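Cag-Z (Helicobacter pylori, PDB 1S2X) is of unknown molecular function but is encoded in the cag pathogenicity island, which specifies a type IV secretion system. Local coordinates at residues L10-A15 with K92-F97; I115-N120 with T177-L182; N82-S87 with N121-E126; S26-A31 with Y77-N82. The protein carries 1 engineered substitution. All coordinates share one frame; numbering follows the deposited sequence.

Interaction 1: residues L10-A15 with K92-F97; sequences LGFNEA and KQEKTF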
# COMPACT_ATOMS: atom_id res chain seq x y z
N LEU A 10 -6.26 -23.39 -8.60
CA LEU A 10 -7.25 -22.73 -7.78
C LEU A 10 -6.67 -22.34 -6.42
O LEU A 10 -5.64 -22.89 -6.03
CB LEU A 10 -8.45 -23.64 -7.55
CG LEU A 10 -9.32 -23.98 -8.75
CD1 LEU A 10 -10.60 -24.67 -8.30
CD2 LEU A 10 -9.62 -22.70 -9.54
N GLY A 11 -7.35 -21.43 -5.72
CA GLY A 11 -6.91 -21.07 -4.38
C GLY A 11 -5.97 -19.88 -4.38
O GLY A 11 -5.23 -19.70 -3.42
N PHE A 12 -6.01 -19.12 -5.46
CA PHE A 12 -5.18 -17.93 -5.66
C PHE A 12 -3.73 -18.18 -5.23
O PHE A 12 -3.27 -17.54 -4.29
CB PHE A 12 -5.78 -16.76 -4.89
CG PHE A 12 -5.21 -15.41 -5.30
CD1 PHE A 12 -4.98 -15.12 -6.63
CD2 PHE A 12 -4.91 -14.46 -4.34
CE1 PHE A 12 -4.46 -13.90 -7.02
CE2 PHE A 12 -4.40 -13.23 -4.73
CZ PHE A 12 -4.16 -12.95 -6.06
N ASN A 13 -3.09 -19.09 -5.93
CA ASN A 13 -1.77 -19.65 -5.83
C ASN A 13 -0.69 -18.57 -5.72
O ASN A 13 -0.91 -17.45 -6.15
CB ASN A 13 -1.42 -20.48 -7.08
CG ASN A 13 -1.90 -21.91 -7.05
OD1 ASN A 13 -2.22 -22.45 -5.99
ND2 ASN A 13 -1.95 -22.54 -8.22
N GLU A 14 0.46 -18.96 -5.20
CA GLU A 14 1.62 -18.07 -5.19
C GLU A 14 1.95 -17.66 -6.62
O GLU A 14 2.37 -16.54 -6.90
CB GLU A 14 2.80 -18.73 -4.50
CG GLU A 14 2.63 -20.19 -4.13
CD GLU A 14 1.81 -20.43 -2.88
OE1 GLU A 14 2.22 -19.98 -1.79
OE2 GLU A 14 0.75 -21.10 -2.99
N ALA A 15 1.74 -18.56 -7.57
CA ALA A 15 2.07 -18.23 -8.96
C ALA A 15 1.09 -17.23 -9.55
O ALA A 15 1.43 -16.37 -10.36
CB ALA A 15 2.10 -19.49 -9.82
N LYS A 92 -12.37 -14.05 -8.36
CA LYS A 92 -13.78 -14.19 -8.69
C LYS A 92 -14.00 -15.29 -9.73
O LYS A 92 -14.96 -16.04 -9.59
CB LYS A 92 -14.39 -12.88 -9.18
CG LYS A 92 -15.90 -12.82 -8.96
CD LYS A 92 -16.36 -11.40 -8.70
CE LYS A 92 -17.75 -11.12 -9.23
NZ LYS A 92 -17.84 -11.34 -10.71
N GLN A 93 -13.11 -15.33 -10.71
CA GLN A 93 -13.04 -16.28 -11.80
C GLN A 93 -12.73 -17.66 -11.23
O GLN A 93 -13.39 -18.65 -11.56
CB GLN A 93 -11.97 -15.88 -12.82
CG GLN A 93 -11.29 -17.05 -13.51
CD GLN A 93 -10.67 -16.66 -14.84
OE1 GLN A 93 -9.98 -17.45 -15.49
NE2 GLN A 93 -10.92 -15.42 -15.27
N GLU A 94 -11.72 -17.71 -10.37
CA GLU A 94 -11.41 -18.96 -9.68
C GLU A 94 -12.67 -19.43 -8.94
O GLU A 94 -13.11 -20.57 -9.11
CB GLU A 94 -10.24 -18.81 -8.72
CG GLU A 94 -8.88 -18.69 -9.39
CD GLU A 94 -7.71 -18.83 -8.44
OE1 GLU A 94 -7.84 -19.40 -7.34
OE2 GLU A 94 -6.62 -18.35 -8.82
N LYS A 95 -13.23 -18.52 -8.15
CA LYS A 95 -14.42 -18.82 -7.36
C LYS A 95 -15.51 -19.41 -8.25
O LYS A 95 -16.18 -20.38 -7.88
CB LYS A 95 -14.96 -17.59 -6.64
CG LYS A 95 -15.69 -17.96 -5.35
CD LYS A 95 -16.46 -16.78 -4.77
CE LYS A 95 -17.96 -16.99 -4.89
NZ LYS A 95 -18.68 -16.46 -3.70
N THR A 96 -15.71 -18.82 -9.42
CA THR A 96 -16.79 -19.33 -10.27
C THR A 96 -16.46 -20.75 -10.75
O THR A 96 -17.30 -21.64 -10.58
CB THR A 96 -17.05 -18.42 -11.48
OG1 THR A 96 -17.26 -17.08 -11.03
CG2 THR A 96 -18.33 -18.85 -12.19
N PHE A 97 -15.28 -20.94 -11.32
CA PHE A 97 -14.83 -22.22 -11.84
C PHE A 97 -14.82 -23.30 -10.76
O PHE A 97 -14.98 -24.48 -11.09
CB PHE A 97 -13.42 -22.13 -12.44
CG PHE A 97 -12.99 -23.42 -13.13
CD1 PHE A 97 -13.34 -23.66 -14.45
CD2 PHE A 97 -12.23 -24.36 -12.47
CE1 PHE A 97 -12.96 -24.82 -15.09
CE2 PHE A 97 -11.84 -25.53 -13.09
CZ PHE A 97 -12.20 -25.76 -14.41
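Glu94 reaches across to the backbone of Gly11 and Phe12. It projects from helix 74-101 of an all-helical fold. Its partners lie in the loop that leads into helix 14-23, so the contact fixes the N-terminal end of the chain against that long helix. The Glu94 chain is extended beyond CG. This carries the carboxylate to two successive N-H groups. Phe12 N donates to the syn lone pair of Glu94 OE1, at 2.6 Å and an N-H...O angle of 166°. Gly11 N also lies 2.6 Å from Glu94 OE1, but its angle is 117° and the bond is weak. OE1 thus takes one straight bond and one bent one. The other oxygen, OE2, forms a salt bridge with Arg90 one turn earlier on the same helix. That arrangement would favour the charged carboxylate. The carbonyl of Gly11 is also paired: Gly11 O accepts from Asn118 ND2 on helix 105-135. The backbone turn at Gly11 (phi 92°) brings its own N-H and that of Phe12 to the same oxygen. The Phe12 side chain packs on Arg90 and Cys91 of helix 74-101, and Glu94 OE2 lies at the edge of its ring, near the ring plane. Apolar contact flanks the polar centre. The Leu10 and Glu94 side chains run past each other in opposite directions, with Leu10 CD2 4.0 Å from Glu94 CB. The same methyl, Leu10 CD2, lies 4.3 Å from Phe97 CD2.

Interaction 2: residues I115-N120 with T177-L182; sequences ISDNFN and TKYIIL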
# COMPACT_ATOMS: atom_id res chain seq x y z
N ILE A 115 -9.18 -19.18 -1.25
CA ILE A 115 -9.11 -18.16 -2.28
C ILE A 115 -9.29 -16.76 -1.70
O ILE A 115 -8.56 -15.83 -2.03
CB ILE A 115 -10.19 -18.41 -3.35
CG1 ILE A 115 -9.74 -19.40 -4.44
CG2 ILE A 115 -10.65 -17.09 -3.97
CD1 ILE A 115 -10.87 -19.86 -5.34
N SER A 116 -10.29 -16.60 -0.83
CA SER A 116 -10.56 -15.28 -0.28
C SER A 116 -9.55 -14.90 0.79
O SER A 116 -9.19 -13.73 0.92
CB SER A 116 -11.99 -15.26 0.27
OG SER A 116 -12.13 -16.18 1.34
N ASP A 117 -9.08 -15.86 1.57
CA ASP A 117 -8.07 -15.65 2.61
C ASP A 117 -6.74 -15.23 1.98
O ASP A 117 -5.99 -14.47 2.57
CB ASP A 117 -7.82 -16.89 3.45
CG ASP A 117 -8.89 -17.22 4.47
OD1 ASP A 117 -9.71 -16.36 4.83
OD2 ASP A 117 -8.89 -18.38 4.93
N ASN A 118 -6.44 -15.75 0.78
CA ASN A 118 -5.19 -15.36 0.15
C ASN A 118 -5.35 -14.00 -0.53
O ASN A 118 -4.36 -13.28 -0.70
CB ASN A 118 -4.72 -16.41 -0.85
CG ASN A 118 -4.20 -17.65 -0.16
OD1 ASN A 118 -3.89 -17.62 1.04
ND2 ASN A 118 -4.08 -18.74 -0.91
N PHE A 119 -6.59 -13.68 -0.91
CA PHE A 119 -6.91 -12.36 -1.45
C PHE A 119 -6.74 -11.33 -0.33
O PHE A 119 -6.09 -10.30 -0.49
CB PHE A 119 -8.31 -12.28 -2.06
CG PHE A 119 -8.80 -10.88 -2.39
CD1 PHE A 119 -9.58 -10.16 -1.50
CD2 PHE A 119 -8.47 -10.28 -3.59
CE1 PHE A 119 -10.02 -8.88 -1.79
CE2 PHE A 119 -8.88 -8.98 -3.88
CZ PHE A 119 -9.65 -8.28 -2.98
N ASN A 120 -7.34 -11.64 0.82
CA ASN A 120 -7.27 -10.70 1.92
C ASN A 120 -5.82 -10.41 2.31
O ASN A 120 -5.48 -9.26 2.58
CB ASN A 120 -8.02 -11.20 3.15
CG ASN A 120 -8.25 -10.08 4.16
OD1 ASN A 120 -8.60 -8.96 3.76
ND2 ASN A 120 -8.08 -10.34 5.45
N THR A 177 -14.66 -5.21 1.71
CA THR A 177 -15.90 -5.48 0.99
C THR A 177 -15.74 -6.51 -0.12
O THR A 177 -16.67 -7.25 -0.44
CB THR A 177 -16.43 -4.19 0.35
OG1 THR A 177 -16.60 -3.26 1.41
CG2 THR A 177 -17.78 -4.43 -0.31
N LYS A 178 -14.54 -6.55 -0.71
CA LYS A 178 -14.32 -7.53 -1.77
C LYS A 178 -14.10 -8.90 -1.14
O LYS A 178 -14.43 -9.94 -1.70
CB LYS A 178 -13.15 -7.10 -2.65
CG LYS A 178 -13.49 -6.03 -3.69
CD LYS A 178 -12.23 -5.54 -4.38
CE LYS A 178 -12.50 -5.04 -5.79
NZ LYS A 178 -12.91 -3.60 -5.80
N TYR A 179 -13.53 -8.88 0.07
CA TYR A 179 -13.36 -10.10 0.83
C TYR A 179 -14.73 -10.69 1.16
O TYR A 179 -14.92 -11.90 1.03
CB TYR A 179 -12.59 -9.86 2.13
CG TYR A 179 -12.56 -11.06 3.05
CD1 TYR A 179 -13.43 -11.18 4.13
CD2 TYR A 179 -11.65 -12.09 2.83
CE1 TYR A 179 -13.39 -12.28 4.96
CE2 TYR A 179 -11.61 -13.20 3.65
CZ TYR A 179 -12.47 -13.28 4.71
OH TYR A 179 -12.43 -14.38 5.53
N ILE A 180 -15.64 -9.82 1.59
CA ILE A 180 -17.01 -10.23 1.87
C ILE A 180 -17.54 -11.00 0.67
O ILE A 180 -17.93 -12.16 0.75
CB ILE A 180 -17.93 -9.02 2.12
CG1 ILE A 180 -17.66 -8.32 3.46
CG2 ILE A 180 -19.39 -9.41 2.02
CD1 ILE A 180 -16.63 -9.04 4.31
N ILE A 181 -17.53 -10.31 -0.46
CA ILE A 181 -18.02 -10.89 -1.71
C ILE A 181 -17.38 -12.24 -1.99
O ILE A 181 -18.08 -13.23 -2.17
CB ILE A 181 -17.79 -9.91 -2.88
CG1 ILE A 181 -18.43 -8.53 -2.69
CG2 ILE A 181 -18.25 -10.52 -4.19
CD1 ILE A 181 -18.46 -7.73 -3.97
N LEU A 182 -16.06 -12.29 -2.05
CA LEU A 182 -15.34 -13.48 -2.45
C LEU A 182 -15.52 -14.64 -1.48
O LEU A 182 -15.38 -15.81 -1.84
CB LEU A 182 -13.84 -13.17 -2.57
CG LEU A 182 -13.41 -12.43 -3.82
CD1 LEU A 182 -11.93 -12.08 -3.76
CD2 LEU A 182 -13.69 -13.25 -5.07
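Phe119 and Leu182 pack at about a right angle between two antiparallel helices of the bundle. The short axes of 115-120 and 177-182 come within 9.2 Å. Phe119 CG is anti to the backbone N (chi1 169°), which points the ring root at the second helix. From its CB outward, the Phe119 side chain meets one partner after another. CB lies 4.0 Å from Leu182 CD1. At CG the same methyl is closer, 3.6 Å away. Leu182 CD1 sits over one face of the ring, offset toward the rim, in a CH-pi contact 20° from the normal. Farther out, CE1 is 3.7 Å from Lys178 CB. CZ at the tip also meets CB of Lys178, and its CD. The lysine chain leads its amine away to a salt bridge with Asp174. Tyr179 packs beside Ser116 and Asn120, with Asn120 CB near Tyr179 CD2. Its ring edge faces Ser116 O, with CD2 at 3.5 Å from that oxygen. Ser116 OG bonds back to Val112 O. Tyr179 OH donates to Asp117 OD1 at 3.4 Å, a weak bond, with carboxylate and ring planes 14° apart. The helix pair is therefore joined mainly by apolar and aromatic packing, and the weak Tyr179-Asp117 bond probably adds little.

Interaction 3: residues N82-S87 with N121-E126; sequences NLVLAS and NFTCDE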
# COMPACT_ATOMS: atom_id res chain seq x y z
N ASN A 82 -5.22 -0.88 -8.75
CA ASN A 82 -5.03 -1.80 -9.86
C ASN A 82 -4.78 -3.23 -9.38
O ASN A 82 -5.37 -4.19 -9.86
CB ASN A 82 -3.85 -1.37 -10.73
CG ASN A 82 -4.10 -0.02 -11.37
OD1 ASN A 82 -5.18 0.55 -11.20
ND2 ASN A 82 -3.09 0.49 -12.08
N LEU A 83 -3.86 -3.35 -8.42
CA LEU A 83 -3.52 -4.63 -7.83
C LEU A 83 -4.71 -5.30 -7.17
O LEU A 83 -4.98 -6.48 -7.36
CB LEU A 83 -2.42 -4.45 -6.76
CG LEU A 83 -2.05 -5.76 -6.05
CD1 LEU A 83 -0.63 -6.15 -6.41
CD2 LEU A 83 -2.23 -5.62 -4.55
N VAL A 84 -5.43 -4.53 -6.35
CA VAL A 84 -6.59 -5.06 -5.65
C VAL A 84 -7.65 -5.54 -6.63
O VAL A 84 -8.23 -6.61 -6.41
CB VAL A 84 -7.19 -4.01 -4.70
CG1 VAL A 84 -8.56 -4.45 -4.17
CG2 VAL A 84 -6.22 -3.77 -3.55
N LEU A 85 -7.88 -4.75 -7.67
CA LEU A 85 -8.88 -5.07 -8.68
C LEU A 85 -8.50 -6.37 -9.39
O LEU A 85 -9.32 -7.29 -9.50
CB LEU A 85 -9.03 -3.92 -9.66
CG LEU A 85 -10.13 -4.06 -10.71
CD1 LEU A 85 -11.50 -4.15 -10.06
CD2 LEU A 85 -10.07 -2.91 -11.70
N ALA A 86 -7.25 -6.41 -9.84
CA ALA A 86 -6.71 -7.51 -10.61
C ALA A 86 -6.75 -8.82 -9.80
O ALA A 86 -6.98 -9.86 -10.42
CB ALA A 86 -5.28 -7.27 -11.06
N SER A 87 -6.54 -8.72 -8.50
CA SER A 87 -6.57 -9.81 -7.54
C SER A 87 -8.01 -10.30 -7.36
O SER A 87 -8.27 -11.50 -7.28
CB SER A 87 -5.99 -9.36 -6.19
OG SER A 87 -4.58 -9.24 -6.22
N ASN A 121 -5.00 -11.45 2.34
CA ASN A 121 -3.63 -11.38 2.83
C ASN A 121 -2.64 -10.81 1.83
O ASN A 121 -1.73 -10.04 2.17
CB ASN A 121 -3.19 -12.80 3.26
CG ASN A 121 -3.89 -13.12 4.58
OD1 ASN A 121 -4.08 -14.28 4.93
ND2 ASN A 121 -4.28 -12.07 5.28
N PHE A 122 -2.83 -11.19 0.56
CA PHE A 122 -1.92 -10.66 -0.45
C PHE A 122 -2.15 -9.17 -0.64
O PHE A 122 -1.20 -8.39 -0.79
CB PHE A 122 -2.14 -11.44 -1.74
CG PHE A 122 -1.50 -10.86 -2.98
CD1 PHE A 122 -2.24 -10.13 -3.89
CD2 PHE A 122 -0.15 -11.05 -3.25
CE1 PHE A 122 -1.65 -9.60 -5.02
CE2 PHE A 122 0.44 -10.54 -4.39
CZ PHE A 122 -0.32 -9.82 -5.29
N THR A 123 -3.41 -8.73 -0.65
CA THR A 123 -3.68 -7.32 -0.90
C THR A 123 -3.30 -6.48 0.31
O THR A 123 -2.65 -5.44 0.14
CB THR A 123 -5.15 -7.01 -1.26
OG1 THR A 123 -6.00 -7.51 -0.23
CG2 THR A 123 -5.54 -7.70 -2.55
N CYS A 124 -3.72 -6.94 1.48
CA CYS A 124 -3.44 -6.22 2.73
C CYS A 124 -1.94 -6.11 2.99
O CYS A 124 -1.46 -5.11 3.54
CB CYS A 124 -4.16 -6.89 3.90
SG CYS A 124 -5.90 -6.41 4.02
N ASP A 125 -1.14 -7.10 2.61
CA ASP A 125 0.30 -6.97 2.79
C ASP A 125 0.86 -5.98 1.78
O ASP A 125 1.81 -5.25 2.05
CB ASP A 125 1.03 -8.30 2.63
CG ASP A 125 0.75 -9.29 3.75
OD1 ASP A 125 0.09 -8.92 4.75
OD2 ASP A 125 1.18 -10.46 3.62
N GLU A 126 0.28 -5.92 0.58
CA GLU A 126 0.89 -4.95 -0.35
C GLU A 126 0.53 -3.53 0.05
O GLU A 126 1.36 -2.63 -0.13
CB GLU A 126 0.49 -5.22 -1.80
CG GLU A 126 1.32 -6.30 -2.48
CD GLU A 126 2.74 -5.83 -2.73
OE1 GLU A 126 3.67 -6.41 -2.13
OE2 GLU A 126 2.93 -4.87 -3.51
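Leu83 and Phe122 cross obliquely, branch against ring tip. Leu83 CD1 lies 3.8 Å from Phe122 CZ, and the other branch, CD2, turns to Glu126. There CD2 is 3.9 Å from Glu126 CB, and the two side chains stand at about a right angle. Phe122 CG is anti to the backbone N (chi1 168°), which brings the root of the ring out toward helix 74-101. Ser87 meets this ring from another direction: its OG lies at the edge, near the ring plane, 3.2 Å from Phe122 CE1. The segments belong to helices 74-101 and 105-135, which follow each other in the chain and form an antiparallel helical hairpin. Their short axes make 176° and approach to 10.1 Å. The Ser87 hydroxyl is tied to its own helix, as OG donates to Leu83 O at 3.0 Å. The donor sits above the carbonyl plane, 37° out of it, while Ser87 N reaches Leu83 O from the opposite face. Val84 and Thr123 mark the closest backbone approach and also cross at about a right angle. Val84 CG2 is 4.1 Å from Thr123 CB. Thr123 CG2 touches Ser87 CB, and Thr123 OG1 turns back to bond Phe119 O. Ile175 of helix 161-183 packs on both Val84 and Thr123.

Interaction 4: residues S26-A31 with Y77-N82; sequences SLMRNA and YNYLNN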
# COMPACT_ATOMS: atom_id res chain seq x y z
N SER A 26 4.92 -1.87 -12.79
CA SER A 26 5.54 -0.70 -13.39
C SER A 26 5.40 0.54 -12.52
O SER A 26 6.33 1.34 -12.44
CB SER A 26 4.97 -0.37 -14.79
OG SER A 26 5.67 0.76 -15.30
N LEU A 27 4.24 0.72 -11.89
CA LEU A 27 4.12 1.95 -11.10
C LEU A 27 5.13 1.98 -9.96
O LEU A 27 5.47 3.06 -9.47
CB LEU A 27 2.69 2.11 -10.60
CG LEU A 27 1.76 2.92 -11.51
CD1 LEU A 27 0.37 3.01 -10.91
CD2 LEU A 27 2.33 4.32 -11.76
N MSE A 28 5.61 0.82 -9.54
CA MSE A 28 6.48 0.67 -8.38
C MSE A 28 7.95 0.65 -8.75
O MSE A 28 8.81 0.57 -7.88
CB MSE A 28 6.13 -0.63 -7.63
CG MSE A 28 4.71 -0.56 -7.07
SE MSE A 28 4.51 0.95 -6.09
CE MSE A 28 5.49 0.48 -4.65
N ARG A 29 8.22 0.70 -10.05
CA ARG A 29 9.61 0.59 -10.49
C ARG A 29 10.49 1.65 -9.83
O ARG A 29 10.23 2.84 -9.98
CB ARG A 29 9.70 0.70 -12.02
CG ARG A 29 9.37 -0.61 -12.73
CD ARG A 29 9.27 -0.41 -14.23
NE ARG A 29 9.85 -1.55 -14.95
CZ ARG A 29 10.67 -1.44 -15.99
NH1 ARG A 29 11.16 -2.53 -16.58
NH2 ARG A 29 11.00 -0.24 -16.43
N ASN A 30 11.50 1.19 -9.11
CA ASN A 30 12.53 2.02 -8.51
C ASN A 30 12.02 2.86 -7.34
O ASN A 30 12.70 3.81 -6.94
CB ASN A 30 13.12 2.95 -9.58
CG ASN A 30 14.31 2.28 -10.26
OD1 ASN A 30 15.38 2.88 -10.39
ND2 ASN A 30 14.12 1.04 -10.70
N ALA A 31 10.86 2.53 -6.80
CA ALA A 31 10.28 3.31 -5.71
C ALA A 31 11.23 3.49 -4.54
O ALA A 31 11.37 4.58 -3.99
CB ALA A 31 9.00 2.65 -5.23
N TYR A 77 -1.35 5.06 -4.94
CA TYR A 77 -2.79 4.93 -4.73
C TYR A 77 -3.37 4.08 -5.86
O TYR A 77 -4.15 3.16 -5.62
CB TYR A 77 -3.51 6.28 -4.66
CG TYR A 77 -5.01 6.13 -4.41
CD1 TYR A 77 -5.47 5.73 -3.17
CD2 TYR A 77 -5.96 6.36 -5.40
CE1 TYR A 77 -6.82 5.58 -2.91
CE2 TYR A 77 -7.31 6.21 -5.15
CZ TYR A 77 -7.75 5.82 -3.90
OH TYR A 77 -9.09 5.67 -3.62
N ASN A 78 -2.96 4.43 -7.08
CA ASN A 78 -3.44 3.75 -8.28
C ASN A 78 -2.83 2.34 -8.38
O ASN A 78 -3.54 1.40 -8.75
CB ASN A 78 -3.13 4.54 -9.54
CG ASN A 78 -3.67 5.96 -9.58
OD1 ASN A 78 -4.64 6.36 -8.92
ND2 ASN A 78 -3.02 6.78 -10.40
N TYR A 79 -1.55 2.22 -8.04
CA TYR A 79 -0.92 0.90 -8.03
C TYR A 79 -1.75 -0.06 -7.18
O TYR A 79 -2.14 -1.14 -7.62
CB TYR A 79 0.53 0.94 -7.53
CG TYR A 79 1.05 -0.44 -7.20
CD1 TYR A 79 1.41 -1.34 -8.20
CD2 TYR A 79 1.17 -0.86 -5.88
CE1 TYR A 79 1.88 -2.60 -7.89
CE2 TYR A 79 1.64 -2.13 -5.57
CZ TYR A 79 1.99 -3.00 -6.58
OH TYR A 79 2.46 -4.26 -6.26
N LEU A 80 -2.05 0.34 -5.94
CA LEU A 80 -2.83 -0.53 -5.07
C LEU A 80 -4.23 -0.81 -5.60
O LEU A 80 -4.67 -1.96 -5.50
CB LEU A 80 -2.93 0.09 -3.67
CG LEU A 80 -1.59 0.04 -2.92
CD1 LEU A 80 -1.67 0.85 -1.65
CD2 LEU A 80 -1.22 -1.42 -2.68
N ASN A 81 -4.90 0.21 -6.14
CA ASN A 81 -6.23 -0.03 -6.70
C ASN A 81 -6.16 -1.06 -7.83
O ASN A 81 -6.94 -2.00 -7.89
CB ASN A 81 -6.86 1.28 -7.19
CG ASN A 81 -8.33 1.13 -7.54
OD1 ASN A 81 -9.21 1.49 -6.76
ND2 ASN A 81 -8.61 0.59 -8.73
N ASN A 82 -5.22 -0.88 -8.75
CA ASN A 82 -5.03 -1.80 -9.86
C ASN A 82 -4.78 -3.23 -9.38
O ASN A 82 -5.37 -4.19 -9.86
CB ASN A 82 -3.85 -1.37 -10.73
CG ASN A 82 -4.10 -0.02 -11.37
OD1 ASN A 82 -5.18 0.55 -11.20
ND2 ASN A 82 -3.09 0.49 -12.08
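Met28, a selenomethionine, lies over one face of the Tyr79 ring, and the two side chains cross at about a right angle. Its CG is above the ring centre, 3.4 Å from the centroid and 4° off the normal, in a CH-pi contact. SE follows over the same ring, 4.1 Å from the centroid, and makes a Met-aromatic contact. The Met28 chain bends at chi2 (-53°), which keeps SE close to the ring. Leu27 packs beside the root of the tyrosine, with its CB 3.9 Å from Tyr79 CB. Its CD1 reaches the helix backbone, 3.5 Å from Tyr79 N, and also touches Asn78 CB. The contact joins the loop between helices 14-23 and 31-43 to helix 74-101. Two overlapping beta turns shape that loop: a type I turn from Ser26 to Arg29 and a type II turn from Met28 to Ala31. They are closed by Arg29 N to Ser26 O at 3.1 Å and Ala31 N to Met28 O at 3.0 Å. Farther out, Tyr79 OH is hydrogen-bonded to Glu126 OE2, which ties the far end of the ring to helix 105-135. Arg129 and Ile130 of that helix, and Tyr76 of helix 74-101, pack on the Met28 side chain.

How the interactions relate
From the N terminus, interaction 1 opens first, at 10-15. Interaction 4 opens next, at 26-31, and closes at 77-82, before interaction 1 closes at 92-97; it therefore nests within interaction 1. Interaction 3 starts at 82-87, shares Asn82 with interaction 4, and closes at 121-126. It crosses interaction 1. Interaction 2 opens at 115-120, before interaction 3 has closed, and ends at 177-182, so these two cross as well. Interactions 1 and 4 hold the N-terminal loops on helix 74-101. Interaction 3 pairs that helix with 105-135, and interaction 2 adds helix 161-183. Phe12 touches Ser87 and Phe122, and Phe119 touches Val84, joining neighbouring contacts.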